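Local structure of spherulin-4 (Aspergillus clavatus, 5C5G) at residues R195-V201 against Q223-F229; I156-L162 against T189-S193; M4-V10 against F248-S254. The protein is a glycoside hydrolase that binds N-acetyl-D-galactosamine and, like its Aspergillus fumigatus counterpart, probably acts in the biosynthesis of galactosaminogalactan. Residues are numbered along the deposited sequence.

Overall arrangement
A (beta/alpha)8 barrel must join its last strand to its first. Interaction 3 lies at that closure, packing the final helix on strand 9-13. Interaction 1, centred about 11 Å from it, is the adjacent strand pair, 198-203 with 227-230, and a salt bridge from K9 NZ to D226 OD2 (2.7 Å) joins the two. Interaction 2, further round the outside, its centre about 13 Å from that of interaction 1, brings two loops together and meets it through L162 CD2 and L198 CD2 (4.0 Å). Interactions 2 and 3 do not touch (nearest atoms about 12 Å apart). The side chain of V201, in interaction 1, is about 4 Å from that of E172, which binds N-acetyl-D-galactosamine.

Interaction 1: residues R195-V201 against Q223-F229; sequences RDQLCAV and QVADEIF
R195 lays one face of its guanidinium over A225 C and D226 CA, a position reached with chi1 p, chi2 t, chi3 m and chi4 near -73°. From there R195 NH1 forms a salt bridge to D226 OD1 (3.0 Å; D226 chi1 t) and a weaker, longer one to D196 OD1 (3.3 Å). The R195 NH2 group is hydrogen-bonded to the carbonyls of K7 and R222, while D226 OD2 pairs with K9.

Residues 195-197 make a 3-10 turn, in which L198 N bonds to R195 O (3.0 Å). The chain then runs extended as a strand parallel to 227-229, the axes 4.7 Å and 7° apart. C199 pairs with E227, A200 with I228 and V201 with F229. Ahead of the ladder, D226 N donates to R195 O (3.0 Å) and weakly to L198 O (3.0 Å). The ladder itself opens with a weak bond from E227 N to L198 O (3.3 Å) and tightens with A200 N to E227 O (3.0 Å) and F229 N to A200 O (2.9 Å).

C199, V201, E227 and F229 face the barrel interior, where E227 bonds to Y148, S167 and T39. A200 and I228 point outward beneath V221 of helix 212-224, which connects the strands in a beta-alpha-beta crossover, the repeating unit of a TIM barrel.

A water donates to D196 OD1 (2.8 Å) and D226 OD1 (3.1 Å), acidic oxygens 3.9 Å apart. The chemistry thus implies charge balance: R195 and K9 offset the two neighbouring carboxylates, and the buried D226 meets a cation at each of its oxygens.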
loop_
_atom_site.group_PDB
_atom_site.type_symbol
_atom_site.label_atom_id
_atom_site.label_comp_id
_atom_site.label_asym_id
_atom_site.label_seq_id
_atom_site.Cartn_x
_atom_site.Cartn_y
_atom_site.Cartn_z
ATOM N N ARG A 195 12.356 -6.047 -8.251
ATOM C CA ARG A 195 11.901 -4.888 -7.495
ATOM C C ARG A 195 10.460 -4.495 -7.825
ATOM O O ARG A 195 9.759 -3.996 -6.947
ATOM C CB ARG A 195 12.840 -3.675 -7.692
ATOM C CG ARG A 195 12.896 -3.139 -9.115
ATOM C CD ARG A 195 13.805 -1.931 -9.243
ATOM N NE ARG A 195 13.372 -0.774 -8.449
ATOM C CZ ARG A 195 12.322 0.003 -8.736
ATOM N NH1 ARG A 195 11.556 -0.258 -9.790
ATOM N NH2 ARG A 195 12.033 1.035 -7.970
ATOM N N ASP A 196 10.017 -4.703 -9.065
ATOM C CA ASP A 196 8.659 -4.339 -9.468
ATOM C C ASP A 196 7.589 -5.102 -8.693
ATOM O O ASP A 196 6.443 -4.688 -8.673
ATOM C CB ASP A 196 8.453 -4.558 -10.969
ATOM C CG ASP A 196 9.228 -3.577 -11.831
ATOM O OD1 ASP A 196 9.817 -2.622 -11.293
ATOM O OD2 ASP A 196 9.230 -3.768 -13.072
ATOM N N GLN A 197 7.959 -6.213 -8.086
ATOM C CA GLN A 197 7.042 -7.025 -7.294
ATOM C C GLN A 197 6.968 -6.640 -5.824
ATOM O O GLN A 197 6.178 -7.231 -5.099
ATOM C CB GLN A 197 7.477 -8.482 -7.375
ATOM C CG GLN A 197 7.464 -9.021 -8.771
ATOM C CD GLN A 197 7.949 -10.437 -8.803
ATOM O OE1 GLN A 197 9.115 -10.696 -8.555
ATOM N NE2 GLN A 197 7.049 -11.371 -9.043
ATOM N N LEU A 198 7.823 -5.716 -5.380
ATOM C CA LEU A 198 8.108 -5.554 -3.959
ATOM C C LEU A 198 7.821 -4.164 -3.440
ATOM O O LEU A 198 8.046 -3.147 -4.117
ATOM C CB LEU A 198 9.578 -5.865 -3.698
ATOM C CG LEU A 198 10.075 -7.214 -4.229
ATOM C CD1 LEU A 198 11.566 -7.358 -3.935
ATOM C CD2 LEU A 198 9.287 -8.368 -3.657
ATOM N N CYS A 199 7.335 -4.136 -2.203
ATOM C CA CYS A 199 7.081 -2.905 -1.475
ATOM C C CYS A 199 7.803 -2.951 -0.145
ATOM O O CYS A 199 7.928 -4.008 0.483
ATOM C CB CYS A 199 5.578 -2.732 -1.247
ATOM S SG CYS A 199 5.086 -1.344 -0.248
ATOM N N ALA A 200 8.258 -1.786 0.295
ATOM C CA ALA A 200 8.938 -1.620 1.571
ATOM C C ALA A 200 8.253 -0.535 2.378
ATOM O O ALA A 200 8.033 0.569 1.876
ATOM C CB ALA A 200 10.383 -1.253 1.370
ATOM N N VAL A 201 7.980 -0.852 3.639
ATOM C CA VAL A 201 7.392 0.067 4.591
ATOM C C VAL A 201 8.351 0.191 5.775
ATOM O O VAL A 201 8.583 -0.786 6.502
ATOM C CB VAL A 201 6.033 -0.448 5.069
ATOM C CG1 VAL A 201 5.497 0.400 6.216
ATOM C CG2 VAL A 201 5.030 -0.441 3.929
ATOM N N GLN A 223 16.270 1.178 -5.114
ATOM C CA GLN A 223 16.932 0.172 -5.910
ATOM C C GLN A 223 16.235 -1.179 -5.842
ATOM O O GLN A 223 16.281 -1.942 -6.813
ATOM C CB GLN A 223 18.368 0.011 -5.455
ATOM C CG GLN A 223 19.207 -0.852 -6.379
ATOM C CD GLN A 223 20.672 -0.891 -5.975
ATOM O OE1 GLN A 223 21.008 -0.796 -4.794
ATOM N NE2 GLN A 223 21.553 -1.021 -6.964
ATOM N N VAL A 224 15.618 -1.468 -4.706
ATOM C CA VAL A 224 15.133 -2.815 -4.417
ATOM C C VAL A 224 13.621 -2.946 -4.320
ATOM O O VAL A 224 13.123 -4.074 -4.328
ATOM C CB VAL A 224 15.784 -3.401 -3.131
ATOM C CG1 VAL A 224 17.264 -3.587 -3.336
ATOM C CG2 VAL A 224 15.519 -2.537 -1.930
ATOM N N ALA A 225 12.884 -1.838 -4.239
ATOM C CA ALA A 225 11.435 -1.900 -4.058
ATOM C C ALA A 225 10.746 -0.837 -4.896
ATOM O O ALA A 225 11.087 0.348 -4.815
ATOM C CB ALA A 225 11.071 -1.709 -2.601
ATOM N N ASP A 226 9.767 -1.250 -5.689
ATOM C CA ASP A 226 9.068 -0.338 -6.589
ATOM C C ASP A 226 7.952 0.434 -5.902
ATOM O O ASP A 226 7.388 1.330 -6.520
ATOM C CB ASP A 226 8.498 -1.117 -7.768
ATOM C CG ASP A 226 7.976 -0.229 -8.877
ATOM O OD1 ASP A 226 8.760 0.603 -9.391
ATOM O OD2 ASP A 226 6.790 -0.391 -9.262
ATOM N N GLU A 227 7.630 0.115 -4.647
ATOM C CA GLU A 227 6.678 0.910 -3.864
ATOM C C GLU A 227 7.251 1.082 -2.478
ATOM O O GLU A 227 7.768 0.120 -1.919
ATOM C CB GLU A 227 5.283 0.276 -3.802
ATOM C CG GLU A 227 4.837 -0.307 -5.136
ATOM C CD GLU A 227 3.348 -0.317 -5.377
ATOM O OE1 GLU A 227 2.631 0.528 -4.786
ATOM O OE2 GLU A 227 2.903 -1.156 -6.178
ATOM N N ILE A 228 7.196 2.301 -1.938
ATOM C CA ILE A 228 7.896 2.629 -0.703
ATOM C C ILE A 228 7.071 3.583 0.162
ATOM O O ILE A 228 6.529 4.565 -0.345
ATOM C CB ILE A 228 9.232 3.326 -1.009
ATOM C CG1 ILE A 228 10.103 2.451 -1.911
ATOM C CG2 ILE A 228 9.950 3.689 0.281
ATOM C CD1 ILE A 228 11.345 3.142 -2.414
ATOM N N PHE A 229 7.017 3.289 1.458
ATOM C CA PHE A 229 6.543 4.236 2.464
ATOM C C PHE A 229 7.631 4.362 3.513
ATOM O O PHE A 229 8.112 3.351 4.032
ATOM C CB PHE A 229 5.283 3.721 3.138
ATOM C CG PHE A 229 4.699 4.666 4.160
ATOM C CD1 PHE A 229 4.252 5.923 3.787
ATOM C CD2 PHE A 229 4.556 4.278 5.487
ATOM C CE1 PHE A 229 3.699 6.791 4.744
ATOM C CE2 PHE A 229 3.997 5.137 6.430
ATOM C CZ PHE A 229 3.569 6.378 6.057
HETATM O O HOH W 1 9.170 -0.154 -12.371
#

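Interaction 2: residues I156-L162 against T189-S193; sequences IPDSRYL and TIPDS
Apolar side chains and one shared water, with no direct hydrogen bond, join these two loops. I156 and I190 both adopt m,t and meet through I156 CG2 and I190 CG1 (3.8 Å). L162, also m,t, directs its CD1 to I190 CG2 (4.1 Å) and S193 CB (3.7 Å). S159 CB lies 3.2 Å from P191 O, and chi1 p sets S159 OG to share a water with D192 OD2 (2.9 and 2.6 Å from the water).

The backbones come closest at S159 and D192, CA to CA 6.2 Å. Residues 159-162 have helical angles. D192, at phi/psi 53/42, has a left-handed conformation that bends its loop, and S193 (chi1 p) braces the bend by donating from OG to I190 O (2.8 Å).

On the other loop, D158 (chi1 t) forms an Asx turn, its OD1 accepting from R160 N (2.9 Å). R160 (m,t,m) adds a salt bridge, NE to D158 OD1 (2.8 Å), and a cation-pi contact with Y122.

P157, L162 and I190 rest on strand 167-172, in the outer layer of a TIM barrel, where the helix-free link from strand 148-152 meets the loop leading from helix 175-180 into strand 198-203.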
loop_
_atom_site.group_PDB
_atom_site.type_symbol
_atom_site.label_atom_id
_atom_site.label_comp_id
_atom_site.label_asym_id
_atom_site.label_seq_id
_atom_site.Cartn_x
_atom_site.Cartn_y
_atom_site.Cartn_z
ATOM N N ILE A 156 9.273 -11.365 4.506
ATOM C CA ILE A 156 9.494 -12.004 3.224
ATOM C C ILE A 156 8.737 -13.328 3.134
ATOM O O ILE A 156 8.987 -14.225 3.932
ATOM C CB ILE A 156 10.994 -12.255 2.988
ATOM C CG1 ILE A 156 11.756 -10.921 2.925
ATOM C CG2 ILE A 156 11.188 -13.009 1.666
ATOM C CD1 ILE A 156 13.257 -11.087 3.042
ATOM N N PRO A 157 7.822 -13.480 2.171
ATOM C CA PRO A 157 7.121 -14.752 2.025
ATOM C C PRO A 157 7.885 -15.665 1.101
ATOM O O PRO A 157 8.821 -15.206 0.442
ATOM C CB PRO A 157 5.825 -14.326 1.340
ATOM C CG PRO A 157 6.283 -13.259 0.412
ATOM C CD PRO A 157 7.359 -12.504 1.164
ATOM N N ASP A 158 7.482 -16.925 1.009
ATOM C CA ASP A 158 8.054 -17.796 -0.014
ATOM C C ASP A 158 7.840 -17.130 -1.383
ATOM O O ASP A 158 6.780 -16.546 -1.664
ATOM C CB ASP A 158 7.411 -19.173 0.042
ATOM C CG ASP A 158 7.992 -20.129 -0.984
ATOM O OD1 ASP A 158 7.579 -20.063 -2.151
ATOM O OD2 ASP A 158 8.859 -20.958 -0.633
ATOM N N SER A 159 8.846 -17.228 -2.234
ATOM C CA SER A 159 8.842 -16.489 -3.479
ATOM C C SER A 159 7.715 -16.919 -4.403
ATOM O O SER A 159 7.324 -16.135 -5.259
ATOM C CB SER A 159 10.185 -16.635 -4.196
ATOM O OG SER A 159 10.446 -17.981 -4.536
ATOM N N ARG A 160 7.187 -18.125 -4.237
ATOM C CA ARG A 160 6.101 -18.590 -5.091
ATOM C C ARG A 160 4.841 -17.764 -4.923
ATOM O O ARG A 160 3.964 -17.778 -5.804
ATOM C CB ARG A 160 5.816 -20.069 -4.842
ATOM C CG ARG A 160 6.872 -20.975 -5.434
ATOM C CD ARG A 160 6.768 -22.387 -4.894
ATOM N NE ARG A 160 7.344 -22.468 -3.559
ATOM C CZ ARG A 160 7.576 -23.609 -2.916
ATOM N NH1 ARG A 160 8.112 -23.572 -1.710
ATOM N NH2 ARG A 160 7.296 -24.781 -3.483
ATOM N N TYR A 161 4.721 -17.026 -3.833
ATOM C CA TYR A 161 3.563 -16.165 -3.664
ATOM C C TYR A 161 3.669 -14.849 -4.434
ATOM O O TYR A 161 2.655 -14.208 -4.704
ATOM C CB TYR A 161 3.360 -15.871 -2.182
ATOM C CG TYR A 161 2.945 -17.059 -1.334
ATOM C CD1 TYR A 161 2.093 -18.035 -1.820
ATOM C CD2 TYR A 161 3.376 -17.186 -0.025
ATOM C CE1 TYR A 161 1.702 -19.108 -1.035
ATOM C CE2 TYR A 161 2.982 -18.270 0.771
ATOM C CZ TYR A 161 2.158 -19.228 0.250
ATOM O OH TYR A 161 1.750 -20.279 1.017
ATOM N N LEU A 162 4.877 -14.428 -4.792
ATOM C CA LEU A 162 5.050 -13.092 -5.345
ATOM C C LEU A 162 4.289 -12.894 -6.645
ATOM O O LEU A 162 3.787 -11.801 -6.907
ATOM C CB LEU A 162 6.520 -12.783 -5.564
ATOM C CG LEU A 162 7.348 -12.723 -4.288
ATOM C CD1 LEU A 162 8.821 -12.559 -4.634
ATOM C CD2 LEU A 162 6.918 -11.613 -3.336
ATOM N N THR A 189 18.242 -11.439 -0.725
ATOM C CA THR A 189 18.053 -12.828 -0.317
ATOM C C THR A 189 16.824 -13.475 -0.938
ATOM O O THR A 189 16.668 -14.689 -0.847
ATOM C CB THR A 189 17.935 -12.972 1.218
ATOM O OG1 THR A 189 16.685 -12.428 1.677
ATOM C CG2 THR A 189 19.098 -12.289 1.904
ATOM N N ILE A 190 15.963 -12.675 -1.557
ATOM C CA ILE A 190 14.690 -13.169 -2.045
ATOM C C ILE A 190 14.857 -13.728 -3.452
ATOM O O ILE A 190 15.137 -12.976 -4.378
ATOM C CB ILE A 190 13.646 -12.058 -2.109
ATOM C CG1 ILE A 190 13.578 -11.303 -0.779
ATOM C CG2 ILE A 190 12.301 -12.648 -2.500
ATOM C CD1 ILE A 190 12.643 -10.090 -0.801
ATOM N N PRO A 191 14.665 -15.041 -3.630
ATOM C CA PRO A 191 14.860 -15.609 -4.960
ATOM C C PRO A 191 13.662 -15.320 -5.861
ATOM O O PRO A 191 12.594 -14.967 -5.365
ATOM C CB PRO A 191 14.987 -17.107 -4.674
ATOM C CG PRO A 191 14.149 -17.312 -3.475
ATOM C CD PRO A 191 14.296 -16.080 -2.644
ATOM N N ASP A 192 13.862 -15.465 -7.170
ATOM C CA ASP A 192 12.782 -15.400 -8.152
ATOM C C ASP A 192 11.966 -14.124 -8.003
ATOM O O ASP A 192 10.740 -14.145 -8.065
ATOM C CB ASP A 192 11.893 -16.650 -8.027
ATOM C CG ASP A 192 10.968 -16.847 -9.222
ATOM O OD1 ASP A 192 11.324 -16.421 -10.342
ATOM O OD2 ASP A 192 9.891 -17.451 -9.040
ATOM N N SER A 193 12.665 -13.014 -7.784
ATOM C CA SER A 193 12.009 -11.753 -7.485
ATOM C C SER A 193 12.614 -10.603 -8.272
ATOM O O SER A 193 13.749 -10.659 -8.741
ATOM C CB SER A 193 12.100 -11.453 -5.985
ATOM O OG SER A 193 13.424 -11.100 -5.610
HETATM O O HOH W 2 9.197 -18.922 -6.988
#

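Interaction 3: residues M4-V10 against F248-S254; sequences MGPKSKV and FVDLMAS
The last helix of the TIM barrel packs here on the chain that leads into the first strand, so that the two ends of the fold meet. The chain turns at M4 and G5 (G5 phi/psi 81/-164), then runs extended from P6 into strand 9-10; no direct hydrogen bond crosses to the helix.

F248 (chi1 t) opens the helical side, its CE2 lying 4.1 Å from V10 CG1. One residue on, V249 CG1 is 4.4 Å from V10 CG2. D250 makes its salt bridge outside the contact, with K32. L251 O is 3.9 Å from CE of selenomethionine M4, whose chain is m,m,m.

M252, another selenomethionine in m,m,m, is the largest contributor: its CB touches V10 CG2 (3.8 Å), while its CE reaches S8 CB (3.7 Å) and K9 O (3.1 Å). M252 O lies 3.3 Å from K7 CE and accepts from a water (2.7 Å) that in turn accepts from S8 N (2.9 Å). A253 CA is 4.2 Å from K7 CE.

At the terminus, S254 OG donates to D250 O (2.8 Å), and S254 O bonds to R222, which also holds the carbonyls of G5 and P6. One water joins the two ends, donating to S254 OXT (2.7 Å) and accepting from M4 N (2.9 Å).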
loop_
_atom_site.group_PDB
_atom_site.type_symbol
_atom_site.label_atom_id
_atom_site.label_comp_id
_atom_site.label_asym_id
_atom_site.label_seq_id
_atom_site.Cartn_x
_atom_site.Cartn_y
_atom_site.Cartn_z
HETATM N N MSE A 4 18.968 9.231 -8.708
HETATM C CA MSE A 4 18.335 8.490 -7.633
HETATM C C MSE A 4 18.032 7.041 -7.974
HETATM O O MSE A 4 17.514 6.305 -7.128
HETATM C CB MSE A 4 17.048 9.189 -7.235
HETATM C CG MSE A 4 17.282 10.525 -6.581
HETATM SE SE MSE A 4 18.102 10.403 -4.837
HETATM C CE MSE A 4 16.611 9.618 -3.844
ATOM N N GLY A 5 18.349 6.617 -9.184
ATOM C CA GLY A 5 18.088 5.241 -9.567
ATOM C C GLY A 5 16.636 5.042 -9.972
ATOM O O GLY A 5 15.904 5.996 -10.269
ATOM N N PRO A 6 16.199 3.782 -10.017
ATOM C CA PRO A 6 14.849 3.504 -10.512
ATOM C C PRO A 6 13.769 4.247 -9.717
ATOM O O PRO A 6 13.860 4.355 -8.500
ATOM C CB PRO A 6 14.703 1.998 -10.312
ATOM C CG PRO A 6 16.079 1.467 -10.143
ATOM C CD PRO A 6 16.930 2.566 -9.626
ATOM N N LYS A 7 12.776 4.761 -10.425
ATOM C CA LYS A 7 11.634 5.379 -9.795
ATOM C C LYS A 7 10.788 4.337 -9.069
ATOM O O LYS A 7 10.667 3.177 -9.501
ATOM C CB LYS A 7 10.796 6.078 -10.864
ATOM C CG LYS A 7 9.838 7.119 -10.323
ATOM C CD LYS A 7 10.423 8.529 -10.431
ATOM C CE LYS A 7 9.407 9.592 -10.014
ATOM N NZ LYS A 7 8.521 10.061 -11.128
ATOM N N SER A 8 10.196 4.781 -7.975
ATOM C CA SER A 8 9.261 3.986 -7.191
ATOM C C SER A 8 7.971 4.759 -6.998
ATOM O O SER A 8 7.937 5.997 -7.053
ATOM C CB SER A 8 9.851 3.649 -5.832
ATOM O OG SER A 8 11.007 2.834 -5.986
ATOM N N LYS A 9 6.908 4.006 -6.751
ATOM C CA LYS A 9 5.636 4.558 -6.325
ATOM C C LYS A 9 5.689 4.885 -4.849
ATOM O O LYS A 9 6.317 4.170 -4.071
ATOM C CB LYS A 9 4.534 3.543 -6.566
ATOM C CG LYS A 9 4.415 3.108 -8.017
ATOM C CD LYS A 9 3.425 1.968 -8.190
ATOM C CE LYS A 9 3.348 1.485 -9.638
ATOM N NZ LYS A 9 4.678 1.097 -10.187
ATOM N N VAL A 10 4.987 5.944 -4.469
ATOM C CA VAL A 10 4.772 6.231 -3.061
ATOM C C VAL A 10 3.613 5.364 -2.567
ATOM O O VAL A 10 2.490 5.470 -3.073
ATOM C CB VAL A 10 4.477 7.725 -2.830
ATOM C CG1 VAL A 10 4.105 7.981 -1.388
ATOM C CG2 VAL A 10 5.684 8.574 -3.231
ATOM N N PHE A 248 10.230 13.433 2.006
ATOM C CA PHE A 248 10.223 12.084 1.477
ATOM C C PHE A 248 9.622 12.048 0.073
ATOM O O PHE A 248 10.216 11.493 -0.841
ATOM C CB PHE A 248 9.463 11.151 2.438
ATOM C CG PHE A 248 9.056 9.839 1.835
ATOM C CD1 PHE A 248 9.990 8.958 1.326
ATOM C CD2 PHE A 248 7.726 9.497 1.756
ATOM C CE1 PHE A 248 9.584 7.756 0.754
ATOM C CE2 PHE A 248 7.332 8.297 1.201
ATOM C CZ PHE A 248 8.266 7.437 0.695
ATOM N N VAL A 249 8.448 12.644 -0.108
ATOM C CA VAL A 249 7.824 12.591 -1.416
ATOM C C VAL A 249 8.657 13.377 -2.443
ATOM O O VAL A 249 8.783 12.953 -3.588
ATOM C CB VAL A 249 6.364 13.040 -1.375
ATOM C CG1 VAL A 249 5.752 12.933 -2.768
ATOM C CG2 VAL A 249 5.591 12.169 -0.407
ATOM N N ASP A 250 9.253 14.496 -2.041
ATOM C CA ASP A 250 10.133 15.239 -2.942
ATOM C C ASP A 250 11.279 14.348 -3.435
ATOM O O ASP A 250 11.681 14.413 -4.595
ATOM C CB ASP A 250 10.742 16.479 -2.257
ATOM C CG ASP A 250 9.764 17.643 -2.123
ATOM O OD1 ASP A 250 8.671 17.609 -2.721
ATOM O OD2 ASP A 250 10.116 18.618 -1.421
ATOM N N LEU A 251 11.823 13.529 -2.546
ATOM C CA LEU A 251 12.919 12.647 -2.921
ATOM C C LEU A 251 12.427 11.532 -3.829
ATOM O O LEU A 251 13.142 11.081 -4.725
ATOM C CB LEU A 251 13.564 12.043 -1.675
ATOM C CG LEU A 251 14.380 13.049 -0.878
ATOM C CD1 LEU A 251 14.644 12.488 0.513
ATOM C CD2 LEU A 251 15.691 13.384 -1.596
HETATM N N MSE A 252 11.200 11.084 -3.620
HETATM C CA MSE A 252 10.601 10.096 -4.507
HETATM C C MSE A 252 10.375 10.681 -5.900
HETATM O O MSE A 252 10.430 9.950 -6.890
HETATM C CB MSE A 252 9.312 9.540 -3.897
HETATM C CG MSE A 252 9.589 8.779 -2.597
HETATM SE SE MSE A 252 10.316 6.992 -2.912
HETATM C CE MSE A 252 8.661 6.163 -3.450
ATOM N N ALA A 253 10.153 11.994 -5.983
ATOM C CA ALA A 253 9.950 12.690 -7.246
ATOM C C ALA A 253 11.253 12.994 -7.972
ATOM O O ALA A 253 11.227 13.398 -9.126
ATOM C CB ALA A 253 9.206 13.990 -7.000
ATOM N N SER A 254 12.379 12.793 -7.297
ATOM C CA SER A 254 13.698 13.158 -7.809
ATOM C C SER A 254 14.359 12.039 -8.613
ATOM O O SER A 254 13.913 10.889 -8.604
ATOM C CB SER A 254 14.588 13.542 -6.632
ATOM O OG SER A 254 14.076 14.693 -5.982
ATOM O OXT SER A 254 15.368 12.294 -9.290
HETATM O O HOH W 3 17.151 10.673 -10.517
HETATM O O HOH W 4 10.676 7.248 -6.591
#